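Local coordinates for protein DNA polymerase (Bacillus phage phi29, PDB 2PY5) that copies the phage genome by protein-primed, strand-displacing DNA synthesis with high processivity and fidelity, and proofreads it with a 3'-5' exonuclease, at residues F[197-202]-F[359-363]; F[285-289]-F[344-348]; F[550-556]-F[568-574]. The protein carries 2 engineered substitutions. One frame throughout, in Å; residues are numbered along the deposited sequence.

In the fold
The three contacts illustrate how a B-family polymerase joins parts both far apart and close together in sequence. Contact 1 packs the end of helix 190-202, in the region coordinating synthesis with degradation, against the start of helix 361-373 in the polymerization region. Contact 2 pairs two strands in an antiparallel sheet and is nested within the loop that contact 1 closes; strand 340-356 leads on to helix 361-373, yet the centres of contacts 1 and 2 lie about 35 Å apart. Contact 3 pairs the strands of a C-terminal hairpin, about 45 Å from contact 1 and 44 Å from contact 2, centre to centre. Nearest atoms to the bound DNA are about 8, 12 and 4 Å away for contacts 1, 2 and 3.

Contact 1: F[197-202]-F[359-363]; sequences GFKDII and LFKDF
Phe198 slides the CE1-CZ side of its ring past Phe360, CE1 coming within 3.5 Å of Phe360 CD2. The planes are inclined by 26° and the centroids stand 5.0 Å apart, a near-parallel pair slid until the rings barely overlap. CE2 of Phe360 lies over one face of the Phe198 ring, while Leu359 O and Phe363 CB sit at its edge, in its plane. With CG placed opposite its own backbone nitrogen (chi1 178°), Phe198 leans from the helix into this corner. The Phe363 side chain crosses that of Phe198 at about a right angle, and its CE1 rests 3.6 Å from Phe198 N and also touches the carbonyl carbon of Gly197, so the ring packs against helix backbone where glycine offers no side chain. Further along, Ile201 CG2 meets Asp362 CB at 3.5 Å. Nearby a water donates to both Ile201 O and Asp362 OD2, at 2.6 Å from the latter. Leu389 touches all three phenylalanines, and Phe207 packs on Phe198. No direct hydrogen bond spans the two segments; the join between helices 190-202 and 361-373 therefore rests on aromatic and aliphatic packing, with one water-mediated polar link at its border.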
loop_
_atom_site.group_PDB
_atom_site.type_symbol
_atom_site.label_atom_id
_atom_site.label_comp_id
_atom_site.label_asym_id
_atom_site.label_seq_id
_atom_site.Cartn_x
_atom_site.Cartn_y
_atom_site.Cartn_z
ATOM N N GLY F 197 -6.395 17.671 -1.309
ATOM C CA GLY F 197 -7.495 17.813 -2.277
ATOM C C GLY F 197 -8.846 17.767 -1.615
ATOM O O GLY F 197 -9.741 18.563 -1.947
ATOM N N PHE F 198 -8.997 16.858 -0.675
ATOM C CA PHE F 198 -10.220 16.765 0.115
ATOM C C PHE F 198 -10.463 18.053 0.898
ATOM O O PHE F 198 -11.571 18.611 0.877
ATOM C CB PHE F 198 -10.128 15.583 1.053
ATOM C CG PHE F 198 -11.311 15.432 1.943
ATOM C CD1 PHE F 198 -12.568 15.175 1.416
ATOM C CD2 PHE F 198 -11.172 15.552 3.305
ATOM C CE1 PHE F 198 -13.667 15.035 2.258
ATOM C CE2 PHE F 198 -12.269 15.419 4.151
ATOM C CZ PHE F 198 -13.505 15.163 3.627
ATOM N N LYS F 199 -9.444 18.549 1.592
ATOM C CA LYS F 199 -9.581 19.841 2.301
ATOM C C LYS F 199 -9.960 20.990 1.390
ATOM O O LYS F 199 -10.766 21.848 1.770
ATOM C CB LYS F 199 -8.319 20.195 3.060
ATOM C CG LYS F 199 -8.099 19.281 4.205
ATOM C CD LYS F 199 -6.872 19.678 4.982
ATOM C CE LYS F 199 -6.679 18.778 6.165
ATOM N NZ LYS F 199 -5.386 19.038 6.861
ATOM N N ASP F 200 -9.402 21.010 0.189
ATOM C CA ASP F 200 -9.744 22.057 -0.802
ATOM C C ASP F 200 -11.247 22.048 -1.066
ATOM O O ASP F 200 -11.875 23.119 -1.204
ATOM C CB ASP F 200 -9.029 21.832 -2.143
ATOM C CG ASP F 200 -7.532 22.163 -2.108
ATOM O OD1 ASP F 200 -7.040 22.754 -1.126
ATOM O OD2 ASP F 200 -6.857 21.789 -3.092
ATOM N N ILE F 201 -11.816 20.851 -1.175
ATOM C CA ILE F 201 -13.206 20.696 -1.599
ATOM C C ILE F 201 -14.188 20.946 -0.476
ATOM O O ILE F 201 -15.195 21.633 -0.687
ATOM C CB ILE F 201 -13.437 19.317 -2.239
ATOM C CG1 ILE F 201 -12.677 19.224 -3.563
ATOM C CG2 ILE F 201 -14.945 19.058 -2.468
ATOM C CD1 ILE F 201 -13.015 20.314 -4.560
ATOM N N ILE F 202 -13.911 20.427 0.717
ATOM C CA ILE F 202 -14.832 20.657 1.844
ATOM C C ILE F 202 -14.543 21.963 2.581
ATOM O O ILE F 202 -15.418 22.459 3.291
ATOM C CB ILE F 202 -14.900 19.446 2.812
ATOM C CG1 ILE F 202 -13.672 19.358 3.709
ATOM C CG2 ILE F 202 -15.106 18.172 2.021
ATOM C CD1 ILE F 202 -13.989 18.664 5.059
ATOM N N LEU F 359 -20.083 13.255 3.560
ATOM C CA LEU F 359 -18.889 14.089 3.765
ATOM C C LEU F 359 -17.925 14.035 2.585
ATOM O O LEU F 359 -17.176 14.986 2.369
ATOM C CB LEU F 359 -18.155 13.723 5.065
ATOM C CG LEU F 359 -18.843 14.192 6.343
ATOM C CD1 LEU F 359 -18.321 13.419 7.548
ATOM C CD2 LEU F 359 -18.641 15.686 6.542
ATOM N N PHE F 360 -17.951 12.932 1.821
ATOM C CA PHE F 360 -17.022 12.725 0.712
ATOM C C PHE F 360 -17.633 12.872 -0.673
ATOM O O PHE F 360 -16.938 12.658 -1.670
ATOM C CB PHE F 360 -16.372 11.339 0.830
ATOM C CG PHE F 360 -15.623 11.144 2.098
ATOM C CD1 PHE F 360 -16.213 10.528 3.188
ATOM C CD2 PHE F 360 -14.339 11.622 2.217
ATOM C CE1 PHE F 360 -15.499 10.354 4.342
ATOM C CE2 PHE F 360 -13.633 11.469 3.396
ATOM C CZ PHE F 360 -14.222 10.830 4.448
ATOM N N LYS F 361 -18.904 13.267 -0.743
ATOM C CA LYS F 361 -19.631 13.290 -2.007
ATOM C C LYS F 361 -18.917 14.134 -3.063
ATOM O O LYS F 361 -18.652 13.666 -4.167
ATOM C CB LYS F 361 -21.029 13.844 -1.821
ATOM C CG LYS F 361 -21.817 13.850 -3.104
ATOM C CD LYS F 361 -23.262 14.173 -2.857
ATOM C CE LYS F 361 -23.932 14.676 -4.105
ATOM N NZ LYS F 361 -23.809 13.734 -5.255
ATOM N N ASP F 362 -18.620 15.389 -2.729
ATOM C CA ASP F 362 -18.071 16.304 -3.730
ATOM C C ASP F 362 -16.675 15.881 -4.189
ATOM O O ASP F 362 -16.342 16.021 -5.359
ATOM C CB ASP F 362 -18.060 17.749 -3.216
ATOM C CG ASP F 362 -19.460 18.341 -3.061
ATOM O OD1 ASP F 362 -20.433 17.817 -3.657
ATOM O OD2 ASP F 362 -19.579 19.367 -2.350
ATOM N N PHE F 363 -15.864 15.370 -3.273
ATOM C CA PHE F 363 -14.500 14.916 -3.614
ATOM C C PHE F 363 -14.564 13.716 -4.536
ATOM O O PHE F 363 -13.870 13.638 -5.550
ATOM C CB PHE F 363 -13.740 14.535 -2.335
ATOM C CG PHE F 363 -12.349 13.995 -2.580
ATOM C CD1 PHE F 363 -11.283 14.861 -2.772
ATOM C CD2 PHE F 363 -12.103 12.619 -2.620
ATOM C CE1 PHE F 363 -9.988 14.371 -3.008
ATOM C CE2 PHE F 363 -10.807 12.133 -2.855
ATOM C CZ PHE F 363 -9.758 13.012 -3.022
HETATM O O HOH W 1 -17.960 20.551 -0.651
#

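Contact 2: F[285-289]-F[344-348]; sequences IQHIR and NVEYI
The imidazole of His287 carries Ile348 over one face: CG1 stands above the ring centre, and CB makes an off-centre CH-pi contact, 4.0 Å from the centroid. Trp327 stacks with the same imidazole, and Asp325 accepts a hydrogen bond from NE2. The Tyr347 ring is met at its edge by Gln286, whose CD approaches Tyr347 CD2 to 3.6 Å with the amide and ring planes 81° apart. Bent at chi2 (71°), the glutamine chain doubles back and its NE2 donates to His287 O in a nearly straight bond. That carbonyl is gripped from opposite faces of its plane, because Ile348 N, at 2.9 Å from His287 O, is its second donor. Gln286 is held further by Gly273 O and by Tyr275 N, which fix both ends of its amide. Ile288 and Tyr347 form a non-hydrogen-bonded pair, their side chains lying side by side and pointing the same way; Ile288 CD1 touches Tyr347 CE2 and presses on Val345 CG1 at a tight 3.5 Å. On the other face of the sheet Arg289 pairs with Glu346. Their backbones exchange two hydrogen bonds, Arg289 N to Glu346 O (2.9 Å) and Glu346 N to Arg289 O (2.8 Å). Their charged groups do not meet directly: a water in the guanidinium plane at its edge accepts from Arg289 NE and donates to Glu346 OE1, while NH1 forms a salt bridge with Asp325. Such paired bonds, supplemented by CA-H...O contacts from Ile288 CA to Glu346 O and from Val345 CA to Arg289 O, are the ladder of a twisted antiparallel sheet, in which strand 283-294 lies between strands 324-329 and 340-356 of the polymerization region.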
loop_
_atom_site.group_PDB
_atom_site.type_symbol
_atom_site.label_atom_id
_atom_site.label_comp_id
_atom_site.label_asym_id
_atom_site.label_seq_id
_atom_site.Cartn_x
_atom_site.Cartn_y
_atom_site.Cartn_z
ATOM N N ILE F 285 -17.591 2.937 19.447
ATOM C CA ILE F 285 -16.530 1.927 19.614
ATOM C C ILE F 285 -16.703 1.423 21.036
ATOM O O ILE F 285 -16.767 2.214 21.967
ATOM C CB ILE F 285 -15.129 2.526 19.363
ATOM C CG1 ILE F 285 -14.947 2.853 17.878
ATOM C CG2 ILE F 285 -14.012 1.528 19.817
ATOM C CD1 ILE F 285 -13.709 3.699 17.552
ATOM N N GLN F 286 -16.796 0.101 21.172
ATOM C CA GLN F 286 -17.040 -0.566 22.467
ATOM C C GLN F 286 -15.797 -1.367 22.833
ATOM O O GLN F 286 -15.345 -2.183 22.035
ATOM C CB GLN F 286 -18.246 -1.493 22.355
ATOM C CG GLN F 286 -18.611 -2.266 23.623
ATOM C CD GLN F 286 -19.207 -1.372 24.707
ATOM O OE1 GLN F 286 -20.311 -0.810 24.539
ATOM N NE2 GLN F 286 -18.506 -1.262 25.836
ATOM N N HIS F 287 -15.260 -1.125 24.022
ATOM C CA HIS F 287 -14.255 -1.999 24.630
ATOM C C HIS F 287 -15.015 -3.114 25.336
ATOM O O HIS F 287 -15.828 -2.851 26.240
ATOM C CB HIS F 287 -13.386 -1.223 25.619
ATOM C CG HIS F 287 -12.248 -2.016 26.214
ATOM N ND1 HIS F 287 -11.531 -1.567 27.302
ATOM C CD2 HIS F 287 -11.711 -3.219 25.882
ATOM C CE1 HIS F 287 -10.599 -2.455 27.614
ATOM N NE2 HIS F 287 -10.680 -3.458 26.762
ATOM N N ILE F 288 -14.730 -4.353 24.938
ATOM C CA ILE F 288 -15.436 -5.542 25.422
ATOM C C ILE F 288 -14.392 -6.607 25.704
ATOM O O ILE F 288 -13.432 -6.726 24.952
ATOM C CB ILE F 288 -16.486 -6.050 24.372
ATOM C CG1 ILE F 288 -17.184 -7.333 24.829
ATOM C CG2 ILE F 288 -15.853 -6.238 22.981
ATOM C CD1 ILE F 288 -18.415 -7.678 23.997
ATOM N N ARG F 289 -14.593 -7.369 26.783
ATOM C CA ARG F 289 -13.813 -8.565 27.049
ATOM C C ARG F 289 -14.790 -9.715 26.988
ATOM O O ARG F 289 -15.892 -9.610 27.510
ATOM C CB ARG F 289 -13.153 -8.504 28.420
ATOM C CG ARG F 289 -11.958 -7.560 28.487
ATOM C CD ARG F 289 -11.438 -7.386 29.882
ATOM N NE ARG F 289 -10.775 -8.597 30.371
ATOM C CZ ARG F 289 -9.512 -8.934 30.101
ATOM N NH1 ARG F 289 -8.737 -8.166 29.348
ATOM N NH2 ARG F 289 -9.014 -10.040 30.604
ATOM N N ASN F 344 -19.137 -14.903 29.046
ATOM C CA ASN F 344 -18.414 -14.105 30.024
ATOM C C ASN F 344 -18.133 -12.692 29.518
ATOM O O ASN F 344 -17.014 -12.190 29.629
ATOM C CB ASN F 344 -17.119 -14.828 30.429
ATOM C CG ASN F 344 -17.385 -16.188 31.014
ATOM O OD1 ASN F 344 -18.296 -16.340 31.817
ATOM N ND2 ASN F 344 -16.613 -17.198 30.595
ATOM N N VAL F 345 -19.170 -12.057 28.984
ATOM C CA VAL F 345 -19.031 -10.743 28.349
ATOM C C VAL F 345 -18.965 -9.655 29.404
ATOM O O VAL F 345 -19.791 -9.602 30.320
ATOM C CB VAL F 345 -20.189 -10.460 27.386
ATOM C CG1 VAL F 345 -20.051 -9.095 26.743
ATOM C CG2 VAL F 345 -20.256 -11.542 26.305
ATOM N N GLU F 346 -17.948 -8.804 29.287
ATOM C CA GLU F 346 -17.804 -7.649 30.142
ATOM C C GLU F 346 -17.712 -6.439 29.232
ATOM O O GLU F 346 -16.809 -6.352 28.417
ATOM C CB GLU F 346 -16.568 -7.793 31.041
ATOM C CG GLU F 346 -16.633 -9.022 31.950
ATOM C CD GLU F 346 -15.540 -9.087 32.997
ATOM O OE1 GLU F 346 -14.386 -8.741 32.686
ATOM O OE2 GLU F 346 -15.840 -9.520 34.132
ATOM N N TYR F 347 -18.699 -5.547 29.321
ATOM C CA TYR F 347 -18.657 -4.277 28.595
ATOM C C TYR F 347 -17.914 -3.269 29.449
ATOM O O TYR F 347 -18.365 -2.897 30.530
ATOM C CB TYR F 347 -20.077 -3.790 28.296
ATOM C CG TYR F 347 -20.802 -4.638 27.291
ATOM C CD1 TYR F 347 -21.679 -5.642 27.689
ATOM C CD2 TYR F 347 -20.617 -4.428 25.938
ATOM C CE1 TYR F 347 -22.348 -6.423 26.744
ATOM C CE2 TYR F 347 -21.274 -5.189 24.993
ATOM C CZ TYR F 347 -22.137 -6.186 25.394
ATOM O OH TYR F 347 -22.777 -6.926 24.408
ATOM N N ILE F 348 -16.754 -2.823 28.968
ATOM C CA ILE F 348 -15.828 -2.071 29.815
ATOM C C ILE F 348 -16.093 -0.570 29.739
ATOM O O ILE F 348 -16.368 0.092 30.740
ATOM C CB ILE F 348 -14.350 -2.380 29.447
ATOM C CG1 ILE F 348 -14.070 -3.910 29.448
ATOM C CG2 ILE F 348 -13.410 -1.675 30.424
ATOM C CD1 ILE F 348 -14.293 -4.611 30.773
HETATM O O HOH W 2 -12.777 -10.454 31.516
#

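Contact 3: F[550-556]-F[568-574]; sequences FSRKMKP and VDDTFTI
A two-stranded antiparallel hairpin, strands 551-561 and 564-573, contains this contact, from Phe550 opposite Ile574 to Pro556 opposite Asp569. Far from the turn, Phe550 O accepts from Ile574 N at 2.9 Å, and Ile574 CD1 packs on Phe550 CB. The hydroxyls of Ser551 and Thr573 meet on one face, OG to OG1 at 3.0 Å. Thr573 OG1 lies opposite its own carbonyl carbon (chi1 -50°), which turns the hydroxyl to Ser551 and brings CG2 near Phe550 O. Arg552 and Phe572 exchange two backbone bonds, and Arg552 folds back along its own strand: NH1 donates to Ser551 O at 2.8 Å, from above the carbonyl plane, and sits above one face of the Phe550 ring, toward its rim. Glu540 forms a salt bridge with Arg552 NE.

Beyond this pair the register slips by one residue against strand 564-573, part of a C-terminal region involved in DNA binding and terminal-protein interaction: a classic beta bulge, Met554 and Lys555 both facing Asp570. Lys553 centres an inverse gamma turn, and its chain, bent at chi4, carries NZ across to Asp569 O at 3.1 Å. Within the bulge Lys555 N donates to Asp570 O, and Asp570 N returns a 2.7 Å bond to Lys555 O. The extended Lys555 chain crosses Phe572 at a slant, its CD 3.9 Å from Phe572 CD1, while Ile537 touches both Phe572 and Phe550. Pro556 packs on a DNA thymine base, its side chain about 8 Å from that of Tyr148, which takes part in stabilizing the frayed 3' terminus at the exonuclease site.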
loop_
_atom_site.group_PDB
_atom_site.type_symbol
_atom_site.label_atom_id
_atom_site.label_comp_id
_atom_site.label_asym_id
_atom_site.label_seq_id
_atom_site.Cartn_x
_atom_site.Cartn_y
_atom_site.Cartn_z
ATOM N N PHE F 550 6.181 -26.017 -1.984
ATOM C CA PHE F 550 6.779 -25.419 -3.175
ATOM C C PHE F 550 7.815 -24.398 -2.730
ATOM O O PHE F 550 7.504 -23.517 -1.923
ATOM C CB PHE F 550 5.692 -24.744 -4.037
ATOM C CG PHE F 550 6.227 -23.953 -5.214
ATOM C CD1 PHE F 550 6.196 -24.491 -6.498
ATOM C CD2 PHE F 550 6.720 -22.659 -5.043
ATOM C CE1 PHE F 550 6.676 -23.759 -7.585
ATOM C CE2 PHE F 550 7.204 -21.928 -6.118
ATOM C CZ PHE F 550 7.175 -22.483 -7.394
ATOM N N SER F 551 9.041 -24.511 -3.249
ATOM C CA SER F 551 10.144 -23.652 -2.816
ATOM C C SER F 551 11.080 -23.282 -3.965
ATOM O O SER F 551 11.383 -24.118 -4.812
ATOM C CB SER F 551 10.950 -24.345 -1.703
ATOM O OG SER F 551 11.946 -23.490 -1.167
ATOM N N ARG F 552 11.532 -22.029 -3.976
ATOM C CA ARG F 552 12.525 -21.554 -4.937
ATOM C C ARG F 552 13.459 -20.568 -4.239
ATOM O O ARG F 552 13.007 -19.713 -3.477
ATOM C CB ARG F 552 11.857 -20.867 -6.137
ATOM C CG ARG F 552 11.002 -21.772 -7.021
ATOM C CD ARG F 552 11.838 -22.810 -7.764
ATOM N NE ARG F 552 11.042 -23.560 -8.733
ATOM C CZ ARG F 552 10.261 -24.599 -8.447
ATOM N NH1 ARG F 552 10.143 -25.037 -7.202
ATOM N NH2 ARG F 552 9.581 -25.203 -9.414
ATOM N N LYS F 553 14.758 -20.684 -4.497
ATOM C CA LYS F 553 15.731 -19.766 -3.905
ATOM C C LYS F 553 15.944 -18.583 -4.836
ATOM O O LYS F 553 17.018 -18.400 -5.415
ATOM C CB LYS F 553 17.045 -20.484 -3.614
ATOM C CG LYS F 553 17.954 -19.696 -2.717
ATOM C CD LYS F 553 19.216 -20.473 -2.400
ATOM C CE LYS F 553 20.197 -19.626 -1.623
ATOM N NZ LYS F 553 19.523 -18.847 -0.543
ATOM N N MET F 554 14.894 -17.780 -4.961
ATOM C CA MET F 554 14.812 -16.756 -5.986
ATOM C C MET F 554 14.221 -15.446 -5.484
ATOM O O MET F 554 13.961 -14.559 -6.296
ATOM C CB MET F 554 13.946 -17.256 -7.139
ATOM C CG MET F 554 14.437 -18.516 -7.804
ATOM S SD MET F 554 13.335 -19.008 -9.139
ATOM C CE MET F 554 14.152 -18.265 -10.541
ATOM N N LYS F 555 14.014 -15.310 -4.173
ATOM C CA LYS F 555 13.389 -14.102 -3.635
ATOM C C LYS F 555 14.445 -13.147 -3.116
ATOM O O LYS F 555 15.116 -13.448 -2.136
ATOM C CB LYS F 555 12.393 -14.413 -2.517
ATOM C CG LYS F 555 11.546 -13.194 -2.112
ATOM C CD LYS F 555 10.699 -13.496 -0.907
ATOM C CE LYS F 555 9.801 -12.321 -0.529
ATOM N NZ LYS F 555 8.703 -12.757 0.379
ATOM N N PRO F 556 14.589 -11.988 -3.772
ATOM C CA PRO F 556 15.541 -10.995 -3.276
ATOM C C PRO F 556 15.175 -10.497 -1.875
ATOM O O PRO F 556 14.010 -10.128 -1.629
ATOM C CB PRO F 556 15.423 -9.856 -4.296
ATOM C CG PRO F 556 14.781 -10.435 -5.478
ATOM C CD PRO F 556 13.925 -11.547 -5.008
ATOM N N VAL F 568 20.000 -10.238 -1.779
ATOM C CA VAL F 568 20.479 -11.619 -1.794
ATOM C C VAL F 568 19.306 -12.526 -2.091
ATOM O O VAL F 568 18.247 -12.376 -1.484
ATOM C CB VAL F 568 21.071 -11.997 -0.423
ATOM C CG1 VAL F 568 21.516 -13.457 -0.394
ATOM C CG2 VAL F 568 22.233 -11.091 -0.081
ATOM N N ASP F 569 19.484 -13.459 -3.025
ATOM C CA ASP F 569 18.425 -14.411 -3.344
ATOM C C ASP F 569 18.247 -15.350 -2.161
ATOM O O ASP F 569 19.184 -16.018 -1.723
ATOM C CB ASP F 569 18.713 -15.189 -4.637
ATOM C CG ASP F 569 18.481 -14.352 -5.894
ATOM O OD1 ASP F 569 17.703 -13.368 -5.843
ATOM O OD2 ASP F 569 19.077 -14.683 -6.941
ATOM N N ASP F 570 17.035 -15.344 -1.636
ATOM C CA ASP F 570 16.668 -16.076 -0.449
ATOM C C ASP F 570 15.647 -17.144 -0.832
ATOM O O ASP F 570 15.023 -17.083 -1.905
ATOM C CB ASP F 570 16.052 -15.099 0.563
ATOM C CG ASP F 570 15.975 -15.666 1.973
ATOM O OD1 ASP F 570 16.914 -16.378 2.393
ATOM O OD2 ASP F 570 14.972 -15.391 2.667
ATOM N N THR F 571 15.472 -18.113 0.055
ATOM C CA THR F 571 14.490 -19.174 -0.145
ATOM C C THR F 571 13.065 -18.671 0.108
ATOM O O THR F 571 12.754 -18.174 1.199
ATOM C CB THR F 571 14.761 -20.344 0.781
ATOM O OG1 THR F 571 16.090 -20.822 0.556
ATOM C CG2 THR F 571 13.765 -21.479 0.525
ATOM N N PHE F 572 12.220 -18.789 -0.912
ATOM C CA PHE F 572 10.782 -18.572 -0.771
ATOM C C PHE F 572 10.079 -19.921 -0.767
ATOM O O PHE F 572 10.216 -20.681 -1.714
ATOM C CB PHE F 572 10.232 -17.752 -1.933
ATOM C CG PHE F 572 8.755 -17.537 -1.853
ATOM C CD1 PHE F 572 8.242 -16.495 -1.088
ATOM C CD2 PHE F 572 7.869 -18.394 -2.500
ATOM C CE1 PHE F 572 6.879 -16.296 -0.984
ATOM C CE2 PHE F 572 6.491 -18.197 -2.390
ATOM C CZ PHE F 572 6.008 -17.138 -1.633
ATOM N N THR F 573 9.294 -20.190 0.273
ATOM C CA THR F 573 8.575 -21.448 0.397
ATOM C C THR F 573 7.118 -21.174 0.735
ATOM O O THR F 573 6.835 -20.319 1.585
ATOM C CB THR F 573 9.201 -22.314 1.516
ATOM O OG1 THR F 573 10.612 -22.389 1.305
ATOM C CG2 THR F 573 8.608 -23.713 1.545
ATOM N N ILE F 574 6.211 -21.891 0.078
ATOM C CA ILE F 574 4.801 -21.854 0.435
ATOM C C ILE F 574 4.620 -22.696 1.694
ATOM O O ILE F 574 4.739 -23.922 1.653
ATOM C CB ILE F 574 3.909 -22.384 -0.676
ATOM C CG1 ILE F 574 4.112 -21.572 -1.960
ATOM C CG2 ILE F 574 2.426 -22.345 -0.240
ATOM C CD1 ILE F 574 3.255 -22.021 -3.103
#